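Local coordinates for protein phenylacetaldehyde dehydrogenase (Burkholderia cenocepacia, PDB 4O5H) that probably oxidises phenylacetaldehyde to phenylacetate with NAD+ as electron acceptor, as a member of the aldehyde dehydrogenase family, at residues G121-V126 with P352-G357; T92-L97 with G144-I149; A65-V70 with G245-R250. All blocks are in the same frame, centred on the assembly; numbering follows the deposited sequence.

How the contacts relate
Along the chain the segments come in the order 65-70, 92-97, 121-126, 144-149, 245-250 and 352-357, so contact 2 is nested inside the loop closed by contact 3, and contact 1 crosses both. The three centres are 31 to 35 Å apart, with nearest atoms about 20 Å or more apart. Contacts 1 and 2 share helix 124-145, one at its start and the other at its end. Contact 3 ties helix 67-82 to helix 241-250, beside the sheet with strands 234-236 and 256-260; contact 1 reaches a loop of the region built on the sheet with strands 320-326 and 419-425, while contact 2 joins helix 91-107 to the end of helix 124-145.

Contact 1: G121-V126 with P352-G357; sequences GKPVMV and PATQIG
Met125 reaches Pro352 because its CG lies anti to the carbonyl carbon (chi1 -71°) and an extended second torsion (chi2 177°) carries SD outward. Met125 SD lies 3.8 Å from Pro352 CB and equally far from Pro352 O, the two side chains crossing at about a right angle. A flexible, polarisable thioether suits this exposed margin, where it can settle against a rigid ring.

Deeper in, Pro123 turns its own ring toward the loop. Pro123 CG is 3.9 Å from Thr354 O and 4.2 Å from Thr354 CG2, while the Thr354 hydroxyl is engaged by Pro348 O; the threonine thus offers its methyl to the proline. Pro123 sits at the N-cap of helix 124-145, where its missing N-H costs no helical bond. Gly357, without a side chain, lets Gly121 O come within 3.9 Å of Gly357 CA. Gly121 itself, just past helix 109-120 and its sodium-site residue Asp119, is glycine because of its positive phi (107°).

Between the two segments the chemistry is therefore van der Waals contact, with shape rather than charge deciding the fit, whereas backbone bonding of Val124 with Gly349 ties the start of helix 124-145 to the same loop.

Contact 2: T92-L97 with G144-I149; sequences TDRERL and GWATKI
Glu95 and Thr147 form the polar centre of this contact. With Glu95 CG anti to its backbone N (chi1 177°) and the chain extended beyond it, the carboxylate reaches from helix 91-107 to the turn after helix 124-145. Thr147 has OG1 between its backbone N and carbonyl carbon (chi1 45°), and Thr147 OG1 donates to Glu95 OE2 at 2.9 Å, coming from above the carboxylate plane. The same rotamer sets Thr147 CG2 against the carboxylate, 3.5 Å from Glu95 OE2, and 3.9 Å from Thr92 CG2, so one small side chain serves both a polar and an apolar neighbour.

Lys148 bends at its last torsion (chi4 68°), folding NZ back over the type I turn from Trp145 to Lys148. There Lys148 NZ donates to Gly144 O at 2.8 Å, in the carbonyl plane on a lone pair, and to Thr147 OG1. Lys148 NZ stands 4.0 Å from Glu95 OE2, too far for a salt bridge, and a water that accepts from NZ and donates to OE2 spans the interval.

Alanine suits position 146 because Ala146 CB fits close to the helix, 4.0 Å from Glu95 N. In the conformer given, Arg94 NH2 donates to Ala200 O.

Because Lys148 donates to the hydroxyl that in turn donates to Glu95, the lysine charge probably polarises Thr147 and strengthens its bond to the carboxylate, in a network at the protein surface.

Contact 3: A65-V70 with G245-R250; sequences ADERDV and GAALSR
Glu67 OE2 is gripped from two directions, by Arg250 NH2 and by a water. The bond from Arg250 NH2 to Glu67 OE2 measures a doubtfully short 2.5 Å, but the salt bridge is clear: the oxygen lies in the guanidinium plane and is met from above its own carboxylate, the two planes standing 90° apart. The water lies 2.9 Å from Glu67 OE2, at hydrogen-bonding distance. Arg250 folds back over its own helix, one guanidinium face over Ala247 CA and Ala246 O toward the rim.

Beneath this bridge the packing is apolar. Ala247 CB touches Glu67 CG at 3.8 Å, its small size letting the helices come close. One turn on from Glu67, Val70 holds CG1 anti to its backbone N (chi1 172°), where it meets Leu248 CA at 3.7 Å.

Glu67 opens helix 67-82, where an acidic residue probably suits the positive end of the helix dipole; Asp66 and Asp69 form its capping box. An Ala65-Thr238 backbone bond ties the preceding loop. Helix 241-250 links strands 234-236 and 256-260 of one sheet, consistent with the Rossmann-like NAD-binding domain of this family. Helix 67-82 packs on it through Glu67 and Val70, while Ser249 and Arg250 touch helix 263-275.

Contact 1: G121-V126 with P352-G357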
ATOM      1  N   GLY A 121       9.394 -25.298 -17.906  1.00 12.00           N
ATOM      2  CA  GLY A 121       8.634 -26.394 -18.517  1.00 12.33           C
ATOM      3  C   GLY A 121       7.614 -25.994 -19.593  1.00 12.36           C
ATOM      4  O   GLY A 121       7.168 -26.854 -20.373  1.00 12.76           O
ATOM      5  N   LYS A 122       7.247 -24.715 -19.642  1.00 12.05           N
ATOM      6  CA  LYS A 122       6.256 -24.249 -20.579  1.00 12.16           C
ATOM      7  C   LYS A 122       6.684 -24.400 -22.061  1.00 12.59           C
ATOM      8  O   LYS A 122       7.864 -24.467 -22.381  1.00 12.38           O
ATOM      9  CB  LYS A 122       5.863 -22.803 -20.304  1.00 11.62           C
ATOM     10  CG  LYS A 122       6.964 -21.768 -20.571  1.00 11.26           C
ATOM     11  CD  LYS A 122       6.429 -20.369 -20.285  1.00 10.91           C
ATOM     12  CE  LYS A 122       6.270 -20.157 -18.792  1.00 10.71           C
ATOM     13  NZ  LYS A 122       5.417 -18.960 -18.489  1.00 10.66           N
ATOM     14  N   PRO A 123       5.687 -24.472 -22.969  1.00 13.06           N
ATOM     15  CA  PRO A 123       6.025 -24.570 -24.397  1.00 13.57           C
ATOM     16  C   PRO A 123       6.928 -23.419 -24.855  1.00 13.79           C
ATOM     17  O   PRO A 123       6.629 -22.241 -24.604  1.00 13.54           O
ATOM     18  CB  PRO A 123       4.673 -24.509 -25.081  1.00 13.65           C
ATOM     19  CG  PRO A 123       3.699 -25.032 -24.051  1.00 13.59           C
ATOM     20  CD  PRO A 123       4.236 -24.481 -22.748  1.00 13.24           C
ATOM     21  N   VAL A 124       8.011 -23.775 -25.529  1.00 14.69           N
ATOM     22  CA  VAL A 124       8.971 -22.806 -25.987  1.00 15.23           C
ATOM     23  C   VAL A 124       8.331 -21.756 -26.922  1.00 16.12           C
ATOM     24  O   VAL A 124       8.705 -20.586 -26.902  1.00 15.17           O
ATOM     25  CB  VAL A 124      10.178 -23.477 -26.655  1.00 15.55           C
ATOM     26  CG1 VAL A 124       9.800 -24.159 -27.975  1.00 15.97           C
ATOM     27  CG2 VAL A 124      11.296 -22.475 -26.871  1.00 15.59           C
ATOM     28  N   MET A 125       7.360 -22.165 -27.714  1.00 17.87           N
ATOM     29  CA  MET A 125       6.719 -21.213 -28.626  1.00 19.37           C
ATOM     30  C   MET A 125       5.952 -20.137 -27.849  1.00 17.44           C
ATOM     31  O   MET A 125       5.850 -19.004 -28.302  1.00 16.11           O
ATOM     32  CB  MET A 125       5.812 -21.932 -29.629  1.00 22.77           C
ATOM     33  CG  MET A 125       6.551 -22.753 -30.710  1.00 27.28           C
ATOM     34  SD  MET A 125       5.409 -23.656 -31.828  1.00 35.33           S
ATOM     35  CE  MET A 125       4.210 -22.332 -32.184  1.00 34.50           C
ATOM     36  N   VAL A 126       5.363 -20.510 -26.722  1.00 15.95           N
ATOM     37  CA  VAL A 126       4.600 -19.576 -25.928  1.00 15.07           C
ATOM     38  C   VAL A 126       5.552 -18.703 -25.158  1.00 14.55           C
ATOM     39  O   VAL A 126       5.346 -17.487 -25.074  1.00 14.51           O
ATOM     40  CB  VAL A 126       3.624 -20.296 -24.970  1.00 15.23           C
ATOM     41  CG1 VAL A 126       2.863 -19.308 -24.136  1.00 15.08           C
ATOM     42  CG2 VAL A 126       2.605 -21.157 -25.747  1.00 15.83           C
ATOM     43  N   PRO A 352       7.436 -28.408 -30.617  1.00 20.04           N
ATOM     44  CA  PRO A 352       6.506 -27.403 -31.082  1.00 20.05           C
ATOM     45  C   PRO A 352       5.076 -27.920 -31.085  1.00 19.82           C
ATOM     46  O   PRO A 352       4.166 -27.124 -31.084  1.00 20.39           O
ATOM     47  CB  PRO A 352       6.956 -27.104 -32.518  1.00 20.73           C
ATOM     48  CG  PRO A 352       8.179 -27.883 -32.777  1.00 21.07           C
ATOM     49  CD  PRO A 352       8.546 -28.659 -31.564  1.00 21.05           C
ATOM     50  N   ALA A 353       4.875 -29.226 -31.058  1.00 19.87           N
ATOM     51  CA  ALA A 353       3.524 -29.765 -30.968  1.00 20.67           C
ATOM     52  C   ALA A 353       2.904 -29.651 -29.572  1.00 20.01           C
ATOM     53  O   ALA A 353       1.709 -29.824 -29.426  1.00 19.86           O
ATOM     54  CB  ALA A 353       3.520 -31.216 -31.416  1.00 21.56           C
ATOM     55  N   THR A 354       3.704 -29.360 -28.552  1.00 18.85           N
ATOM     56  CA  THR A 354       3.221 -29.458 -27.187  1.00 18.24           C
ATOM     57  C   THR A 354       2.288 -28.314 -26.892  1.00 18.44           C
ATOM     58  O   THR A 354       2.619 -27.160 -27.139  1.00 20.08           O
ATOM     59  CB  THR A 354       4.367 -29.458 -26.178  1.00 17.32           C
ATOM     60  OG1 THR A 354       5.038 -30.711 -26.212  1.00 16.63           O
ATOM     61  CG2 THR A 354       3.840 -29.209 -24.763  1.00 17.48           C
ATOM     62  N   GLN A 355       1.128 -28.624 -26.342  1.00 17.97           N
ATOM     63  CA  GLN A 355       0.220 -27.610 -25.846  1.00 17.17           C
ATOM     64  C   GLN A 355       0.169 -27.527 -24.340  1.00 16.38           C
ATOM     65  O   GLN A 355      -0.125 -26.464 -23.795  1.00 16.49           O
ATOM     66  CB  GLN A 355      -1.182 -27.891 -26.375  1.00 18.16           C
ATOM     67  CG  GLN A 355      -1.236 -27.907 -27.878  1.00 18.73           C
ATOM     68  CD  GLN A 355      -2.563 -28.423 -28.389  1.00 20.17           C
ATOM     69  OE1 GLN A 355      -2.873 -29.605 -28.284  1.00 19.26           O
ATOM     70  NE2 GLN A 355      -3.323 -27.544 -29.002  1.00 20.52           N
ATOM     71  N   ILE A 356       0.419 -28.640 -23.666  1.00 15.87           N
ATOM     72  CA  ILE A 356       0.469 -28.705 -22.216  1.00 15.81           C
ATOM     73  C   ILE A 356       1.817 -29.297 -21.807  1.00 14.74           C
ATOM     74  O   ILE A 356       2.089 -30.460 -22.111  1.00 14.54           O
ATOM     75  CB  ILE A 356      -0.672 -29.604 -21.708  1.00 17.19           C
ATOM     76  CG1 ILE A 356      -2.004 -28.873 -21.821  1.00 18.07           C
ATOM     77  CG2 ILE A 356      -0.474 -30.047 -20.282  1.00 17.83           C
ATOM     78  CD1 ILE A 356      -2.244 -27.862 -20.719  1.00 18.24           C
ATOM     79  N   GLY A 357       2.650 -28.482 -21.151  1.00 13.26           N
ATOM     80  CA  GLY A 357       3.890 -28.961 -20.582  1.00 12.99           C
ATOM     81  C   GLY A 357       3.683 -29.633 -19.231  1.00 12.58           C
ATOM     82  O   GLY A 357       2.566 -29.737 -18.761  1.00 12.47           O
TER

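Contact 2: T92-L97 with G144-I149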
ATOM      1  N   THR A  92      16.656  11.053 -19.048  1.00 10.12           N
ATOM      2  CA  THR A  92      17.003  10.573 -20.375  1.00 10.64           C
ATOM      3  C   THR A  92      18.060   9.471 -20.383  1.00 11.21           C
ATOM      4  O   THR A  92      18.087   8.661 -21.309  1.00 11.79           O
ATOM      5  CB  THR A  92      17.433  11.738 -21.276  1.00 10.80           C
ATOM      6  OG1 THR A  92      18.365  12.592 -20.594  1.00 11.05           O
ATOM      7  CG2 THR A  92      16.233  12.594 -21.629  1.00 10.66           C
ATOM      8  N   ASP A  93      18.929   9.431 -19.384  1.00 11.71           N
ATOM      9  CA  ASP A  93      19.892   8.324 -19.257  1.00 11.96           C
ATOM     10  C   ASP A  93      19.155   7.023 -18.910  1.00 11.80           C
ATOM     11  O   ASP A  93      19.414   5.974 -19.484  1.00 11.33           O
ATOM     12  CB  ASP A  93      20.967   8.609 -18.179  1.00 12.51           C
ATOM     13  CG  ASP A  93      21.855   9.795 -18.490  1.00 13.05           C
ATOM     14  OD1 ASP A  93      22.128  10.093 -19.678  1.00 14.32           O
ATOM     15  OD2 ASP A  93      22.267  10.473 -17.537  1.00 13.08           O
ATOM     16  N   ARG A  94      18.239   7.092 -17.951  1.00 11.49           N
ATOM     17  CA  ARG A  94      17.499   5.916 -17.553  0.50 11.27           C
ATOM     18  C   ARG A  94      16.665   5.388 -18.742  1.00 11.56           C
ATOM     19  O   ARG A  94      16.616   4.196 -19.006  1.00 10.97           O
ATOM     20  CB  ARG A  94      16.583   6.215 -16.344  0.50 10.93           C
ATOM     21  CG  ARG A  94      17.306   6.833 -15.142  0.50 10.84           C
ATOM     22  CD  ARG A  94      16.555   6.691 -13.815  0.50 10.71           C
ATOM     23  NE  ARG A  94      15.189   7.201 -13.838  0.50 10.46           N
ATOM     24  CZ  ARG A  94      14.823   8.450 -13.503  0.50 10.55           C
ATOM     25  NH1 ARG A  94      15.753   9.337 -13.113  0.50 10.65           N
ATOM     26  NH2 ARG A  94      13.517   8.826 -13.563  0.50 10.12           N
ATOM     27  N   GLU A  95      16.045   6.307 -19.461  1.00 11.32           N
ATOM     28  CA  GLU A  95      15.247   5.989 -20.639  1.00 11.33           C
ATOM     29  C   GLU A  95      16.106   5.247 -21.659  1.00 11.71           C
ATOM     30  O   GLU A  95      15.722   4.165 -22.133  1.00 11.39           O
ATOM     31  CB  GLU A  95      14.690   7.303 -21.220  1.00 11.55           C
ATOM     32  CG  GLU A  95      13.885   7.180 -22.496  1.00 12.05           C
ATOM     33  CD  GLU A  95      13.476   8.574 -22.975  1.00 12.50           C
ATOM     34  OE1 GLU A  95      14.359   9.348 -23.399  1.00 12.56           O
ATOM     35  OE2 GLU A  95      12.248   8.875 -22.897  1.00 12.73           O
ATOM     36  N   ARG A  96      17.275   5.810 -21.954  1.00 11.97           N
ATOM     37  CA  ARG A  96      18.149   5.270 -22.990  1.00 12.54           C
ATOM     38  C   ARG A  96      18.562   3.845 -22.647  1.00 12.23           C
ATOM     39  O   ARG A  96      18.477   2.929 -23.488  1.00 12.24           O
ATOM     40  CB  ARG A  96      19.383   6.141 -23.176  1.00 13.65           C
ATOM     41  CG  ARG A  96      20.311   5.615 -24.276  1.00 14.76           C
ATOM     42  CD  ARG A  96      21.526   6.439 -24.507  1.00 15.83           C
ATOM     43  NE  ARG A  96      21.226   7.814 -24.933  1.00 17.24           N
ATOM     44  CZ  ARG A  96      21.028   8.265 -26.190  1.00 17.76           C
ATOM     45  NH1 ARG A  96      20.954   7.463 -27.237  1.00 17.85           N
ATOM     46  NH2 ARG A  96      20.843   9.563 -26.378  1.00 18.18           N
ATOM     47  N   LEU A  97      19.001   3.656 -21.412  1.00 11.75           N
ATOM     48  CA  LEU A  97      19.510   2.347 -20.981  1.00 11.87           C
ATOM     49  C   LEU A  97      18.396   1.272 -21.026  1.00 11.03           C
ATOM     50  O   LEU A  97      18.632   0.141 -21.424  1.00 10.82           O
ATOM     51  CB  LEU A  97      20.119   2.411 -19.588  1.00 11.96           C
ATOM     52  CG  LEU A  97      21.389   3.271 -19.472  1.00 12.56           C
ATOM     53  CD1 LEU A  97      21.737   3.461 -18.012  1.00 12.56           C
ATOM     54  CD2 LEU A  97      22.542   2.622 -20.183  1.00 13.43           C
ATOM     55  N   GLY A 144       9.704   4.699 -21.402  1.00  9.13           N
ATOM     56  CA  GLY A 144       9.038   5.935 -21.783  1.00  9.26           C
ATOM     57  C   GLY A 144       8.478   6.698 -20.588  1.00  9.14           C
ATOM     58  O   GLY A 144       8.288   7.910 -20.701  1.00  9.02           O
ATOM     59  N   TRP A 145       8.183   6.017 -19.458  1.00  8.87           N
ATOM     60  CA  TRP A 145       7.776   6.730 -18.257  1.00  8.89           C
ATOM     61  C   TRP A 145       8.926   7.450 -17.572  1.00  8.98           C
ATOM     62  O   TRP A 145       8.668   8.416 -16.839  1.00  9.14           O
ATOM     63  CB  TRP A 145       7.075   5.830 -17.207  1.00  8.94           C
ATOM     64  CG  TRP A 145       5.620   5.614 -17.519  1.00  9.15           C
ATOM     65  CD1 TRP A 145       5.031   4.467 -17.801  1.00  9.30           C
ATOM     66  CD2 TRP A 145       4.598   6.622 -17.607  1.00  9.40           C
ATOM     67  NE1 TRP A 145       3.679   4.646 -18.044  1.00  9.44           N
ATOM     68  CE2 TRP A 145       3.390   5.968 -17.914  1.00  9.58           C
ATOM     69  CE3 TRP A 145       4.583   7.986 -17.387  1.00  9.50           C
ATOM     70  CZ2 TRP A 145       2.202   6.648 -18.106  1.00  9.70           C
ATOM     71  CZ3 TRP A 145       3.434   8.670 -17.599  1.00  9.70           C
ATOM     72  CH2 TRP A 145       2.241   8.002 -17.926  1.00  9.88           C
ATOM     73  N   ALA A 146      10.169   7.058 -17.842  1.00  9.11           N
ATOM     74  CA  ALA A 146      11.273   7.640 -17.135  1.00  9.27           C
ATOM     75  C   ALA A 146      11.344   9.158 -17.308  1.00  9.55           C
ATOM     76  O   ALA A 146      11.759   9.864 -16.360  1.00  9.22           O
ATOM     77  CB  ALA A 146      12.572   6.987 -17.551  1.00  9.58           C
ATOM     78  N   THR A 147      10.912   9.672 -18.467  1.00  9.49           N
ATOM     79  CA  THR A 147      10.968  11.094 -18.728  1.00  9.72           C
ATOM     80  C   THR A 147       9.650  11.824 -18.461  1.00  9.92           C
ATOM     81  O   THR A 147       9.593  13.023 -18.679  1.00 10.04           O
ATOM     82  CB  THR A 147      11.394  11.381 -20.187  1.00  9.81           C
ATOM     83  OG1 THR A 147      10.681  10.519 -21.062  1.00  9.52           O
ATOM     84  CG2 THR A 147      12.920  11.095 -20.340  1.00  9.96           C
ATOM     85  N   LYS A 148       8.632  11.115 -17.954  1.00 10.01           N
ATOM     86  CA  LYS A 148       7.278  11.635 -17.886  1.00 10.13           C
ATOM     87  C   LYS A 148       6.651  11.490 -16.499  1.00 10.77           C
ATOM     88  O   LYS A 148       5.419  11.501 -16.357  1.00 11.26           O
ATOM     89  CB  LYS A 148       6.449  10.924 -18.924  1.00  9.95           C
ATOM     90  CG  LYS A 148       6.933  11.184 -20.346  1.00  9.79           C
ATOM     91  CD  LYS A 148       6.283  10.281 -21.338  1.00  9.81           C
ATOM     92  CE  LYS A 148       6.930  10.397 -22.727  1.00  9.94           C
ATOM     93  NZ  LYS A 148       8.328   9.866 -22.729  1.00  9.79           N
ATOM     94  N   ILE A 149       7.477  11.369 -15.476  1.00 11.27           N
ATOM     95  CA  ILE A 149       6.952  11.296 -14.107  1.00 12.03           C
ATOM     96  C   ILE A 149       6.754  12.743 -13.644  1.00 12.06           C
ATOM     97  O   ILE A 149       7.713  13.499 -13.639  1.00 12.40           O
ATOM     98  CB  ILE A 149       7.911  10.548 -13.213  1.00 12.46           C
ATOM     99  CG1 ILE A 149       7.937   9.083 -13.645  1.00 12.66           C
ATOM    100  CG2 ILE A 149       7.464  10.597 -11.747  1.00 13.24           C
ATOM    101  CD1 ILE A 149       9.219   8.391 -13.308  1.00 13.33           C
TER
HETATM  102  O   HOH W   1      10.114   8.068 -24.343  1.00  7.61           O

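Contact 3: A65-V70 with G245-R250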
ATOM      1  N   ALA A  65      22.023 -18.925  -1.810  1.00 16.64           N
ATOM      2  CA  ALA A  65      22.371 -17.768  -0.969  1.00 16.94           C
ATOM      3  C   ALA A  65      21.790 -17.898   0.412  1.00 17.72           C
ATOM      4  O   ALA A  65      20.718 -18.434   0.569  1.00 17.75           O
ATOM      5  CB  ALA A  65      21.852 -16.494  -1.584  1.00 15.90           C
ATOM      6  N   ASP A  66      22.531 -17.442   1.409  1.00 19.05           N
ATOM      7  CA  ASP A  66      21.971 -17.273   2.751  1.00 20.62           C
ATOM      8  C   ASP A  66      21.858 -15.775   3.056  1.00 19.58           C
ATOM      9  O   ASP A  66      22.046 -14.922   2.164  1.00 16.97           O
ATOM     10  CB  ASP A  66      22.718 -18.127   3.813  1.00 22.98           C
ATOM     11  CG  ASP A  66      24.135 -17.618   4.141  1.00 25.54           C
ATOM     12  OD1 ASP A  66      24.528 -16.509   3.778  1.00 26.00           O
ATOM     13  OD2 ASP A  66      24.903 -18.353   4.783  1.00 28.92           O
ATOM     14  N   GLU A  67      21.550 -15.470   4.301  1.00 20.55           N
ATOM     15  CA  GLU A  67      21.366 -14.121   4.764  1.00 21.88           C
ATOM     16  C   GLU A  67      22.593 -13.226   4.505  1.00 20.84           C
ATOM     17  O   GLU A  67      22.444 -12.031   4.171  1.00 19.47           O
ATOM     18  CB  GLU A  67      21.017 -14.164   6.273  1.00 25.49           C
ATOM     19  CG  GLU A  67      20.523 -12.839   6.798  1.00 29.20           C
ATOM     20  CD  GLU A  67      19.785 -12.960   8.149  1.00 33.11           C
ATOM     21  OE1 GLU A  67      20.303 -13.686   9.033  1.00 37.35           O
ATOM     22  OE2 GLU A  67      18.703 -12.305   8.330  1.00 34.98           O
ATOM     23  N   ARG A  68      23.793 -13.787   4.602  1.00 20.47           N
ATOM     24  CA  ARG A  68      25.031 -13.015   4.378  1.00 21.47           C
ATOM     25  C   ARG A  68      25.064 -12.493   2.954  1.00 18.81           C
ATOM     26  O   ARG A  68      25.383 -11.340   2.711  1.00 17.76           O
ATOM     27  CB  ARG A  68      26.296 -13.879   4.561  1.00 23.80           C
ATOM     28  CG  ARG A  68      26.519 -14.430   5.945  1.00 27.34           C
ATOM     29  CD  ARG A  68      27.695 -15.426   5.963  1.00 30.78           C
ATOM     30  NE  ARG A  68      27.327 -16.725   5.407  1.00 32.01           N
ATOM     31  CZ  ARG A  68      28.140 -17.774   5.324  1.00 35.37           C
ATOM     32  NH1 ARG A  68      29.408 -17.699   5.732  1.00 37.87           N
ATOM     33  NH2 ARG A  68      27.692 -18.916   4.822  1.00 36.97           N
ATOM     34  N   ASP A  69      24.736 -13.362   2.007  1.00 17.00           N
ATOM     35  CA  ASP A  69      24.777 -12.973   0.599  1.00 15.73           C
ATOM     36  C   ASP A  69      23.697 -11.921   0.303  1.00 14.25           C
ATOM     37  O   ASP A  69      23.921 -10.958  -0.442  1.00 13.74           O
ATOM     38  CB  ASP A  69      24.621 -14.201  -0.322  1.00 15.29           C
ATOM     39  CG  ASP A  69      25.582 -15.324   0.049  1.00 16.59           C
ATOM     40  OD1 ASP A  69      26.825 -15.116  -0.020  1.00 17.08           O
ATOM     41  OD2 ASP A  69      25.106 -16.395   0.449  1.00 16.54           O
ATOM     42  N   VAL A  70      22.534 -12.116   0.868  1.00 13.98           N
ATOM     43  CA  VAL A  70      21.419 -11.164   0.660  1.00 13.51           C
ATOM     44  C   VAL A  70      21.796  -9.802   1.233  1.00 13.63           C
ATOM     45  O   VAL A  70      21.590  -8.794   0.580  1.00 12.82           O
ATOM     46  CB  VAL A  70      20.118 -11.652   1.279  1.00 13.73           C
ATOM     47  CG1 VAL A  70      19.042 -10.568   1.219  1.00 13.60           C
ATOM     48  CG2 VAL A  70      19.625 -12.892   0.565  1.00 13.59           C
ATOM     49  N   GLY A 245      14.832 -15.454   0.500  1.00 12.86           N
ATOM     50  CA  GLY A 245      13.637 -14.609   0.387  1.00 12.70           C
ATOM     51  C   GLY A 245      13.279 -13.922   1.695  1.00 13.14           C
ATOM     52  O   GLY A 245      13.010 -12.708   1.742  1.00 12.91           O
ATOM     53  N   ALA A 246      13.279 -14.709   2.761  1.00 13.24           N
ATOM     54  CA  ALA A 246      12.893 -14.195   4.040  1.00 13.43           C
ATOM     55  C   ALA A 246      13.877 -13.141   4.477  1.00 13.45           C
ATOM     56  O   ALA A 246      13.485 -12.095   5.002  1.00 13.27           O
ATOM     57  CB  ALA A 246      12.845 -15.338   5.055  1.00 13.97           C
ATOM     58  N   ALA A 247      15.162 -13.403   4.258  1.00 13.33           N
ATOM     59  CA  ALA A 247      16.179 -12.454   4.656  1.00 13.29           C
ATOM     60  C   ALA A 247      16.039 -11.111   3.923  1.00 13.02           C
ATOM     61  O   ALA A 247      16.241 -10.042   4.515  1.00 13.18           O
ATOM     62  CB  ALA A 247      17.553 -13.024   4.398  1.00 13.58           C
ATOM     63  N   LEU A 248      15.669 -11.165   2.658  1.00 12.37           N
ATOM     64  CA  LEU A 248      15.453  -9.948   1.910  1.00 12.40           C
ATOM     65  C   LEU A 248      14.287  -9.146   2.511  1.00 12.48           C
ATOM     66  O   LEU A 248      14.407  -7.950   2.767  1.00 11.94           O
ATOM     67  CB  LEU A 248      15.182 -10.285   0.443  1.00 12.05           C
ATOM     68  CG  LEU A 248      14.940  -9.091  -0.481  1.00 11.84           C
ATOM     69  CD1 LEU A 248      16.081  -8.068  -0.359  1.00 11.81           C
ATOM     70  CD2 LEU A 248      14.783  -9.598  -1.912  1.00 11.72           C
ATOM     71  N   SER A 249      13.186  -9.838   2.798  1.00 13.32           N
ATOM     72  CA  SER A 249      11.997  -9.184   3.363  1.00 14.07           C
ATOM     73  C   SER A 249      12.222  -8.487   4.695  1.00 15.03           C
ATOM     74  O   SER A 249      11.588  -7.449   4.964  1.00 15.27           O
ATOM     75  CB  SER A 249      10.809 -10.164   3.483  1.00 14.31           C
ATOM     76  OG  SER A 249      11.004 -11.113   4.531  1.00 14.45           O
ATOM     77  N   ARG A 250      13.137  -9.012   5.522  1.00 16.15           N
ATOM     78  CA  ARG A 250      13.395  -8.472   6.854  1.00 16.52           C
ATOM     79  C   ARG A 250      14.473  -7.389   6.887  1.00 15.43           C
ATOM     80  O   ARG A 250      14.734  -6.806   7.940  1.00 14.37           O
ATOM     81  CB  ARG A 250      13.916  -9.577   7.788  1.00 19.19           C
ATOM     82  CG  ARG A 250      13.044 -10.762   8.035  1.00 22.35           C
ATOM     83  CD  ARG A 250      13.629 -11.596   9.204  1.00 24.86           C
ATOM     84  NE  ARG A 250      15.003 -12.074   8.912  1.00 27.06           N
ATOM     85  CZ  ARG A 250      15.295 -13.249   8.338  1.00 29.29           C
ATOM     86  NH1 ARG A 250      14.324 -14.081   7.996  1.00 31.49           N
ATOM     87  NH2 ARG A 250      16.552 -13.594   8.098  1.00 29.21           N
TER
HETATM   88  O   HOH W   2      18.667  -9.866   6.828  1.00 35.50           O